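Side-chain contacts in phosphoglycerate kinase (Coxiella burnetii, PDB 4NG4), which transfers a phosphoryl group reversibly between ATP and 3-phosphoglycerate, the second step of the glycolytic route from glyceraldehyde 3-phosphate to pyruvate: residues E31-P36 against V49-T54; D150-A155 against P392-L397. One frame throughout, in Å; residues are numbered along the deposited sequence.

Interaction 1 of 2, residues E31-P36 against V49-T54; sequences EDLNVP and VRALPT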
loop_
_atom_site.group_PDB
_atom_site.type_symbol
_atom_site.label_atom_id
_atom_site.label_comp_id
_atom_site.label_asym_id
_atom_site.label_seq_id
_atom_site.Cartn_x
_atom_site.Cartn_y
_atom_site.Cartn_z
ATOM N N GLU A 31 -12.501 -6.484 -8.365
ATOM C CA GLU A 31 -12.311 -6.213 -6.950
ATOM C C GLU A 31 -11.165 -7.074 -6.385
ATOM O O GLU A 31 -10.708 -8.025 -7.021
ATOM C CB GLU A 31 -13.604 -6.503 -6.196
ATOM C CG GLU A 31 -14.808 -5.682 -6.655
ATOM C CD GLU A 31 -14.862 -4.298 -6.047
ATOM O OE1 GLU A 31 -14.009 -3.989 -5.198
ATOM O OE2 GLU A 31 -15.776 -3.516 -6.424
ATOM N N ASP A 32 -10.698 -6.687 -5.196
ATOM C CA ASP A 32 -9.700 -7.421 -4.422
ATOM C C ASP A 32 -10.465 -8.087 -3.285
ATOM O O ASP A 32 -10.632 -7.533 -2.217
ATOM C CB ASP A 32 -8.609 -6.471 -3.909
ATOM C CG ASP A 32 -7.505 -7.187 -3.122
ATOM O OD1 ASP A 32 -7.524 -8.430 -2.976
ATOM O OD2 ASP A 32 -6.584 -6.497 -2.630
ATOM N N LEU A 33 -10.963 -9.280 -3.563
ATOM C CA LEU A 33 -11.662 -10.115 -2.579
ATOM C C LEU A 33 -10.755 -11.263 -2.106
ATOM O O LEU A 33 -11.248 -12.273 -1.633
ATOM C CB LEU A 33 -12.942 -10.679 -3.215
ATOM C CG LEU A 33 -13.768 -9.665 -4.023
ATOM C CD1 LEU A 33 -15.094 -10.283 -4.490
ATOM C CD2 LEU A 33 -14.017 -8.382 -3.227
ATOM N N ASN A 34 -9.438 -11.067 -2.236
ATOM C CA ASN A 34 -8.391 -12.069 -1.939
ATOM C C ASN A 34 -8.216 -12.254 -0.435
ATOM O O ASN A 34 -7.231 -11.825 0.139
ATOM C CB ASN A 34 -7.058 -11.620 -2.595
ATOM C CG ASN A 34 -5.928 -12.602 -2.400
ATOM O OD1 ASN A 34 -6.130 -13.795 -2.333
ATOM N ND2 ASN A 34 -4.720 -12.090 -2.323
ATOM N N VAL A 35 -9.180 -12.906 0.184
ATOM C CA VAL A 35 -9.241 -13.012 1.631
ATOM C C VAL A 35 -8.383 -14.162 2.157
ATOM O O VAL A 35 -8.195 -15.151 1.466
ATOM C CB VAL A 35 -10.703 -13.198 2.111
ATOM C CG1 VAL A 35 -11.552 -11.995 1.707
ATOM C CG2 VAL A 35 -11.285 -14.482 1.551
ATOM N N PRO A 36 -7.864 -14.036 3.394
ATOM C CA PRO A 36 -7.213 -15.161 4.099
ATOM C C PRO A 36 -8.169 -16.337 4.356
ATOM O O PRO A 36 -9.371 -16.123 4.495
ATOM C CB PRO A 36 -6.782 -14.541 5.433
ATOM C CG PRO A 36 -6.776 -13.081 5.206
ATOM C CD PRO A 36 -7.820 -12.795 4.185
ATOM N N VAL A 49 -16.020 -6.419 3.015
ATOM C CA VAL A 49 -16.695 -5.284 3.667
ATOM C C VAL A 49 -16.339 -3.958 2.966
ATOM O O VAL A 49 -17.191 -3.076 2.808
ATOM C CB VAL A 49 -16.362 -5.201 5.199
ATOM C CG1 VAL A 49 -16.865 -3.891 5.803
ATOM C CG2 VAL A 49 -16.952 -6.383 5.960
ATOM N N ARG A 50 -15.082 -3.842 2.538
ATOM C CA ARG A 50 -14.599 -2.652 1.830
ATOM C C ARG A 50 -15.185 -2.580 0.408
ATOM O O ARG A 50 -15.641 -1.534 -0.032
ATOM C CB ARG A 50 -13.062 -2.662 1.786
ATOM C CG ARG A 50 -12.359 -1.414 2.355
ATOM C CD ARG A 50 -11.101 -1.775 3.185
ATOM N NE ARG A 50 -10.412 -2.960 2.660
ATOM C CZ ARG A 50 -9.394 -3.586 3.251
ATOM N NH1 ARG A 50 -8.894 -3.132 4.404
ATOM N NH2 ARG A 50 -8.862 -4.667 2.678
ATOM N N ALA A 51 -15.196 -3.706 -0.293
ATOM C CA ALA A 51 -15.691 -3.759 -1.667
ATOM C C ALA A 51 -17.221 -3.661 -1.785
ATOM O O ALA A 51 -17.739 -3.354 -2.864
ATOM C CB ALA A 51 -15.193 -5.030 -2.354
ATOM N N LEU A 52 -17.946 -3.907 -0.696
ATOM C CA LEU A 52 -19.402 -4.008 -0.772
ATOM C C LEU A 52 -20.084 -2.805 -1.450
ATOM O O LEU A 52 -20.821 -2.983 -2.412
ATOM C CB LEU A 52 -19.996 -4.235 0.614
ATOM C CG LEU A 52 -21.364 -4.893 0.577
ATOM C CD1 LEU A 52 -21.191 -6.366 0.216
ATOM C CD2 LEU A 52 -22.085 -4.717 1.907
ATOM N N PRO A 53 -19.827 -1.577 -0.975
ATOM C CA PRO A 53 -20.575 -0.421 -1.504
ATOM C C PRO A 53 -20.549 -0.275 -3.031
ATOM O O PRO A 53 -21.557 0.110 -3.625
ATOM C CB PRO A 53 -19.881 0.781 -0.841
ATOM C CG PRO A 53 -19.174 0.214 0.353
ATOM C CD PRO A 53 -18.763 -1.155 -0.046
ATOM N N THR A 54 -19.399 -0.565 -3.642
ATOM C CA THR A 54 -19.253 -0.534 -5.101
ATOM C C THR A 54 -20.254 -1.480 -5.750
ATOM O O THR A 54 -20.839 -1.164 -6.786
ATOM C CB THR A 54 -17.827 -0.945 -5.553
ATOM O OG1 THR A 54 -16.882 0.054 -5.154
ATOM C CG2 THR A 54 -17.762 -1.127 -7.069
#

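Interaction 2 of 2, residues D150-A155 against P392-L397; sequences DAFATA and PAIKIL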
loop_
_atom_site.group_PDB
_atom_site.type_symbol
_atom_site.label_atom_id
_atom_site.label_comp_id
_atom_site.label_asym_id
_atom_site.label_seq_id
_atom_site.Cartn_x
_atom_site.Cartn_y
_atom_site.Cartn_z
ATOM N N ASP A 150 -11.737 -1.434 -9.858
ATOM C CA ASP A 150 -11.919 -1.002 -8.485
ATOM C C ASP A 150 -10.951 -1.753 -7.566
ATOM O O ASP A 150 -11.308 -2.063 -6.433
ATOM C CB ASP A 150 -13.368 -1.278 -8.085
ATOM C CG ASP A 150 -13.775 -0.597 -6.797
ATOM O OD1 ASP A 150 -13.450 0.604 -6.610
ATOM O OD2 ASP A 150 -14.446 -1.268 -5.974
ATOM N N ALA A 151 -9.730 -2.020 -8.050
ATOM C CA ALA A 151 -8.765 -2.882 -7.338
ATOM C C ALA A 151 -7.314 -2.332 -7.274
ATOM O O ALA A 151 -6.382 -2.912 -7.864
ATOM C CB ALA A 151 -8.777 -4.268 -7.968
ATOM N N PHE A 152 -7.124 -1.236 -6.533
ATOM C CA PHE A 152 -5.810 -0.583 -6.435
ATOM C C PHE A 152 -4.690 -1.520 -5.947
ATOM O O PHE A 152 -3.543 -1.399 -6.393
ATOM C CB PHE A 152 -5.881 0.657 -5.531
ATOM C CG PHE A 152 -4.593 1.451 -5.474
ATOM C CD1 PHE A 152 -4.332 2.443 -6.412
ATOM C CD2 PHE A 152 -3.652 1.211 -4.491
ATOM C CE1 PHE A 152 -3.152 3.177 -6.374
ATOM C CE2 PHE A 152 -2.478 1.943 -4.445
ATOM C CZ PHE A 152 -2.226 2.926 -5.391
ATOM N N ALA A 153 -5.000 -2.438 -5.033
ATOM C CA ALA A 153 -3.992 -3.396 -4.550
ATOM C C ALA A 153 -3.423 -4.305 -5.650
ATOM O O ALA A 153 -2.416 -4.980 -5.436
ATOM C CB ALA A 153 -4.558 -4.246 -3.431
ATOM N N THR A 154 -4.071 -4.314 -6.813
ATOM C CA THR A 154 -3.655 -5.120 -7.960
ATOM C C THR A 154 -3.130 -4.273 -9.139
ATOM O O THR A 154 -2.503 -4.819 -10.058
ATOM C CB THR A 154 -4.846 -6.006 -8.444
ATOM O OG1 THR A 154 -5.873 -5.195 -9.030
ATOM C CG2 THR A 154 -5.455 -6.766 -7.280
ATOM N N ALA A 155 -3.373 -2.957 -9.100
ATOM C CA ALA A 155 -3.106 -2.053 -10.229
ATOM C C ALA A 155 -1.652 -1.925 -10.668
ATOM O O ALA A 155 -1.390 -1.406 -11.773
ATOM C CB ALA A 155 -3.635 -0.661 -9.918
ATOM N N PRO A 392 0.085 0.452 -14.416
ATOM C CA PRO A 392 -0.617 0.064 -15.643
ATOM C C PRO A 392 -2.131 0.212 -15.615
ATOM O O PRO A 392 -2.710 0.647 -16.604
ATOM C CB PRO A 392 -0.261 -1.413 -15.796
ATOM C CG PRO A 392 1.049 -1.550 -15.124
ATOM C CD PRO A 392 1.040 -0.589 -13.987
ATOM N N ALA A 393 -2.766 -0.162 -14.512
ATOM C CA ALA A 393 -4.220 -0.073 -14.413
ATOM C C ALA A 393 -4.683 1.358 -14.594
ATOM O O ALA A 393 -5.643 1.614 -15.319
ATOM C CB ALA A 393 -4.695 -0.598 -13.083
ATOM N N ILE A 394 -3.984 2.275 -13.930
ATOM C CA ILE A 394 -4.325 3.699 -13.923
ATOM C C ILE A 394 -4.061 4.357 -15.272
ATOM O O ILE A 394 -4.852 5.183 -15.742
ATOM C CB ILE A 394 -3.526 4.442 -12.838
ATOM C CG1 ILE A 394 -4.008 4.006 -11.446
ATOM C CG2 ILE A 394 -3.651 5.953 -13.006
ATOM C CD1 ILE A 394 -2.908 3.954 -10.395
ATOM N N LYS A 395 -2.949 3.989 -15.891
ATOM C CA LYS A 395 -2.594 4.532 -17.181
ATOM C C LYS A 395 -3.760 4.354 -18.152
ATOM O O LYS A 395 -4.232 5.323 -18.750
ATOM C CB LYS A 395 -1.334 3.851 -17.721
ATOM C CG LYS A 395 -0.628 4.658 -18.795
ATOM C CD LYS A 395 0.417 3.841 -19.546
ATOM C CE LYS A 395 1.265 4.733 -20.454
ATOM N NZ LYS A 395 1.945 3.976 -21.554
ATOM N N ILE A 396 -4.248 3.120 -18.267
ATOM C CA ILE A 396 -5.287 2.797 -19.229
ATOM C C ILE A 396 -6.602 3.497 -18.899
ATOM O O ILE A 396 -7.299 3.945 -19.808
ATOM C CB ILE A 396 -5.512 1.265 -19.360
ATOM C CG1 ILE A 396 -4.201 0.558 -19.710
ATOM C CG2 ILE A 396 -6.557 0.954 -20.446
ATOM C CD1 ILE A 396 -4.367 -0.913 -20.014
ATOM N N LEU A 397 -6.936 3.607 -17.613
ATOM C CA LEU A 397 -8.193 4.253 -17.217
ATOM C C LEU A 397 -8.261 5.715 -17.672
ATOM O O LEU A 397 -9.339 6.212 -18.023
ATOM C CB LEU A 397 -8.418 4.148 -15.708
ATOM C CG LEU A 397 -8.820 2.769 -15.186
ATOM C CD1 LEU A 397 -9.002 2.812 -13.676
ATOM C CD2 LEU A 397 -10.084 2.255 -15.859
#

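Interaction 1 of 2, residues E31-P36 against V49-T54
Glu-31 lays its carboxylate across one side of helix 46-60, one oxygen over Ala-51 and the other against Thr-54. The side chain leaves with CG beside the backbone N and is then bent by the rotation about CB-CG (chi2 -82°), while the carboxylate is turned so that OE1 nearly eclipses CB. OE1 therefore lies 3.3 Å from Ala-51 CB, and OE2, at the far corner, comes 3.2 Å from Thr-54 CG2. Thr-54 crosses this end at a slant and presents its methyl branch; its hydroxyl turns to Asp-150 instead. The contact is thus van der Waals in character, with no hydrogen bond between the two segments. Leu-33 supplies the apolar part. Its CD1 extends the chain, whereas CD2 is the branch that reaches back to the helix, 3.7 Å from Ala-51 CB. Seen from Ala-51 CB, Glu-31 OE1 and Leu-33 CD2 lie at roughly a right angle, so the small alanine side chain is packed from two directions by unlike groups. Ser-69 OG helps set the strand end, bonding to Glu-31 O and Leu-33 N. This is a worked case of a parallel alpha/beta domain, in which a helix packs beside the end of a strand: strand 26-31, helix 46-60 and strand 64-69 form a beta-alpha-beta crossover, and Asp-32, Leu-33 and Asn-34, at the carboxyl end of its first strand, are predicted to bind substrate.

Interaction 2 of 2, residues D150-A155 against P392-L397
Ile-394 reaches back from the C-terminal helix to Phe-152, and its contact is made at the very end of the side chain. CB and the CG2 branch lie too far from the ring to touch it. CG1 stands beside the backbone N (chi1 -69°) and heads for the 150-155 loop, still acting as a spacer; CD1 then arrives 4.1 Å from Phe-152 CE1. The two side chains pass at a slant, the isoleucine methyl coming obliquely to the ring. On the loop side, the Phe-152 ring also packs on Glu-181 and Leu-185 of helix 176-190. Closer to the backbones, Ala-155 and Ala-393 meet methyl to methyl, and their CA atoms are only 4.8 Å apart. Alongside them Ala-155 O accepts a weak but nearly straight hydrogen bond from Ala-393 N (3.3 Å, 170°), and Pro-392 CD lies 3.4 Å from the same oxygen. The loop thereby supplies an acceptor to an N-H in the first turn of the helix. Its own turn is secured by Ala-151 O, which receives both Thr-154 N and, 2.6 Å away, Thr-154 OG1. Such docking illustrates a hallmark of the phosphoglycerate kinase fold, whose C-terminal segment returns to pack on the N-terminal domain, here at the loop following strand 146-149.

Interactions 1 and 2 have centres 15 Å apart, yet they meet directly, because strands 26-31 and 146-149 are neighbours in one parallel sheet and the loops of both contacts follow the carboxyl ends of these strands. Asp-150 is the joint: its OD2 probably hydrogen-bonds to Thr-54 OG1 at 2.9 Å, and it also lies close to the carboxylate of Glu-31. A second touch, Asp-32 OD2 to Ala-153 CB at 3.1 Å, joins the predicted substrate loop to the loop of interaction 2. The nucleotide is farther off, with bound ADP about 14 Å from the Phe-152 side chain. Together the contacts connect the C-terminal helix, through 150-155, to the substrate side of the enzyme.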